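Local coordinates for bifunctional autolysin (Staphylococcus aureus subsp. aureus Mu50, PDB 6FXO), which probably hydrolyses peptidoglycan of the staphylococcal cell wall as a family 73 glycoside hydrolase, the N-acetylglucosaminidase part of a bifunctional autolysin, at residues L67-N72 and G235-I240. Numbering follows the deposited sequence.
Sequences LDQPQN and GKYFDI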
loop_
_atom_site.group_PDB
_atom_site.type_symbol
_atom_site.label_atom_id
_atom_site.label_comp_id
_atom_site.label_asym_id
_atom_site.label_seq_id
_atom_site.Cartn_x
_atom_site.Cartn_y
_atom_site.Cartn_z
ATOM N N LEU A 67 -4.247 -6.911 -0.809
ATOM C CA LEU A 67 -3.911 -6.188 0.386
ATOM C C LEU A 67 -4.889 -6.405 1.536
ATOM O O LEU A 67 -4.601 -6.066 2.673
ATOM C CB LEU A 67 -3.845 -4.679 -0.065
ATOM C CG LEU A 67 -2.788 -4.358 -1.207
ATOM C CD1 LEU A 67 -2.719 -2.903 -1.529
ATOM C CD2 LEU A 67 -1.328 -4.757 -0.659
ATOM N N ASP A 68 -6.083 -6.909 1.223
ATOM C CA ASP A 68 -7.114 -7.176 2.209
ATOM C C ASP A 68 -6.902 -8.598 2.737
ATOM O O ASP A 68 -7.623 -9.056 3.611
ATOM C CB ASP A 68 -8.508 -6.966 1.588
ATOM C CG ASP A 68 -8.767 -7.795 0.351
ATOM O OD1 ASP A 68 -7.877 -7.851 -0.515
ATOM O OD2 ASP A 68 -9.892 -8.313 0.207
ATOM N N GLN A 69 -5.891 -9.297 2.207
ATOM C CA GLN A 69 -5.669 -10.651 2.682
ATOM C C GLN A 69 -4.409 -10.956 3.398
ATOM O O GLN A 69 -3.350 -11.022 2.801
ATOM C CB GLN A 69 -5.856 -11.700 1.574
ATOM C CG GLN A 69 -6.721 -12.870 2.088
ATOM C CD GLN A 69 -7.608 -13.534 1.050
ATOM O OE1 GLN A 69 -8.501 -12.901 0.483
ATOM N NE2 GLN A 69 -7.482 -14.859 0.865
ATOM N N PRO A 70 -4.494 -11.136 4.688
ATOM C CA PRO A 70 -3.297 -11.466 5.421
ATOM C C PRO A 70 -2.759 -12.810 4.960
ATOM O O PRO A 70 -3.506 -13.667 4.516
ATOM C CB PRO A 70 -3.773 -11.559 6.865
ATOM C CG PRO A 70 -4.992 -10.756 6.901
ATOM C CD PRO A 70 -5.653 -11.019 5.591
ATOM N N GLN A 71 -1.479 -12.920 5.028
ATOM C CA GLN A 71 -0.723 -14.074 4.677
ATOM C C GLN A 71 -0.198 -14.424 6.018
ATOM O O GLN A 71 0.016 -13.553 6.846
ATOM C CB GLN A 71 0.441 -13.687 3.776
ATOM C CG GLN A 71 0.857 -14.798 2.848
ATOM C CD GLN A 71 1.962 -14.347 1.932
ATOM O OE1 GLN A 71 1.757 -13.570 1.014
ATOM N NE2 GLN A 71 3.156 -14.804 2.150
ATOM N N ASN A 72 0.008 -15.657 6.255
ATOM C CA ASN A 72 0.523 -15.998 7.577
ATOM C C ASN A 72 2.012 -15.966 7.583
ATOM O O ASN A 72 2.635 -16.997 7.792
ATOM C CB ASN A 72 0.021 -17.349 8.019
ATOM C CG ASN A 72 -1.465 -17.372 7.970
ATOM O OD1 ASN A 72 -2.100 -16.668 8.755
ATOM N ND2 ASN A 72 -2.093 -18.143 7.100
ATOM N N GLY A 235 4.272 -13.356 -2.503
ATOM C CA GLY A 235 2.814 -13.272 -2.389
ATOM C C GLY A 235 2.067 -14.510 -2.833
ATOM O O GLY A 235 2.526 -15.246 -3.694
ATOM N N LYS A 236 0.930 -14.715 -2.291
ATOM C CA LYS A 236 0.097 -15.859 -2.620
ATOM C C LYS A 236 -1.285 -15.591 -3.150
ATOM O O LYS A 236 -1.851 -16.486 -3.761
ATOM C CB LYS A 236 -0.049 -16.747 -1.365
ATOM C CG LYS A 236 1.109 -17.706 -1.106
ATOM C CD LYS A 236 1.745 -17.436 0.260
ATOM C CE LYS A 236 2.767 -18.467 0.684
ATOM N NZ LYS A 236 3.516 -18.048 1.910
ATOM N N TYR A 237 -1.834 -14.394 -2.920
ATOM C CA TYR A 237 -3.167 -14.072 -3.396
ATOM C C TYR A 237 -3.145 -12.929 -4.328
ATOM O O TYR A 237 -2.798 -11.772 -3.950
ATOM C CB TYR A 237 -4.169 -13.866 -2.230
ATOM C CG TYR A 237 -4.182 -14.999 -1.225
ATOM C CD1 TYR A 237 -4.956 -16.137 -1.433
ATOM C CD2 TYR A 237 -3.416 -14.939 -0.071
ATOM C CE1 TYR A 237 -4.959 -17.184 -0.524
ATOM C CE2 TYR A 237 -3.414 -15.982 0.848
ATOM C CZ TYR A 237 -4.185 -17.103 0.619
ATOM O OH TYR A 237 -4.180 -18.139 1.523
ATOM N N PHE A 238 -3.514 -13.250 -5.576
ATOM C CA PHE A 238 -3.499 -12.172 -6.570
ATOM C C PHE A 238 -4.811 -12.002 -7.266
ATOM O O PHE A 238 -5.637 -12.900 -7.271
ATOM C CB PHE A 238 -2.315 -12.436 -7.533
ATOM C CG PHE A 238 -0.927 -12.417 -6.935
ATOM C CD1 PHE A 238 -0.424 -13.551 -6.244
ATOM C CD2 PHE A 238 -0.072 -11.350 -7.119
ATOM C CE1 PHE A 238 0.892 -13.578 -5.767
ATOM C CE2 PHE A 238 1.257 -11.379 -6.650
ATOM C CZ PHE A 238 1.727 -12.491 -5.969
ATOM N N ASP A 239 -5.009 -10.811 -7.912
ATOM C CA ASP A 239 -6.278 -10.503 -8.610
ATOM C C ASP A 239 -5.975 -9.616 -9.782
ATOM O O ASP A 239 -5.687 -8.448 -9.586
ATOM C CB ASP A 239 -7.153 -9.698 -7.621
ATOM C CG ASP A 239 -8.638 -9.530 -7.912
ATOM O OD1 ASP A 239 -9.008 -9.429 -9.104
ATOM O OD2 ASP A 239 -9.415 -9.365 -6.943
ATOM N N ILE A 240 -6.059 -10.173 -10.986
ATOM C CA ILE A 240 -5.803 -9.546 -12.238
ATOM C C ILE A 240 -7.017 -9.239 -13.149
ATOM O O ILE A 240 -7.737 -10.134 -13.585
ATOM C CB ILE A 240 -4.752 -10.450 -12.959
ATOM C CG1 ILE A 240 -3.536 -10.746 -12.026
ATOM C CG2 ILE A 240 -4.277 -9.825 -14.265
ATOM C CD1 ILE A 240 -2.553 -11.803 -12.590
#
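Gln69 lays its amide nitrogen over the ring of Tyr237. Gln69 NE2 stands above the centre of the ring, 3.6 Å from Tyr237 CD1, with the amide plane tilted 40° from the ring. A bend at chi2 (147°) sets CD off the fully extended line, and the two side chains cross at roughly a right angle. On the opposite face of the tyrosine lies CB of Lys236, displaced toward the rim, so the ring sits between the two. Pro70 adds little: its carbonyl O comes obliquely to within 4.3 Å of Tyr237 CE2. Gln71 then reaches toward Gly235 and Lys236, just ahead of the strand, its CG anti to the backbone N (chi1 -152°) and the chain extended beyond. Its OE1 packs 3.6 Å from Gly235 CA and accepts a hydrogen bond from Tyr228 OH, while CD rests 3.5 Å from Lys236 CD. Gln71 NE2 and Lys236 NZ are 3.3 Å apart, both donors and not bonded to each other; Glu233 OE2 receives them both, by a hydrogen bond from the amide and a salt bridge from the ammonium, and Val234 O takes a second bond from NE2. The buried amide is thus satisfied at both ends. The arrangement joins the loop between helices 51-56 and 75-82 to the start of strand 237-242, which pairs in parallel with strand 4-9 in a two-stranded sheet beside this lysozyme-clan fold, whose regular structure is mostly helix.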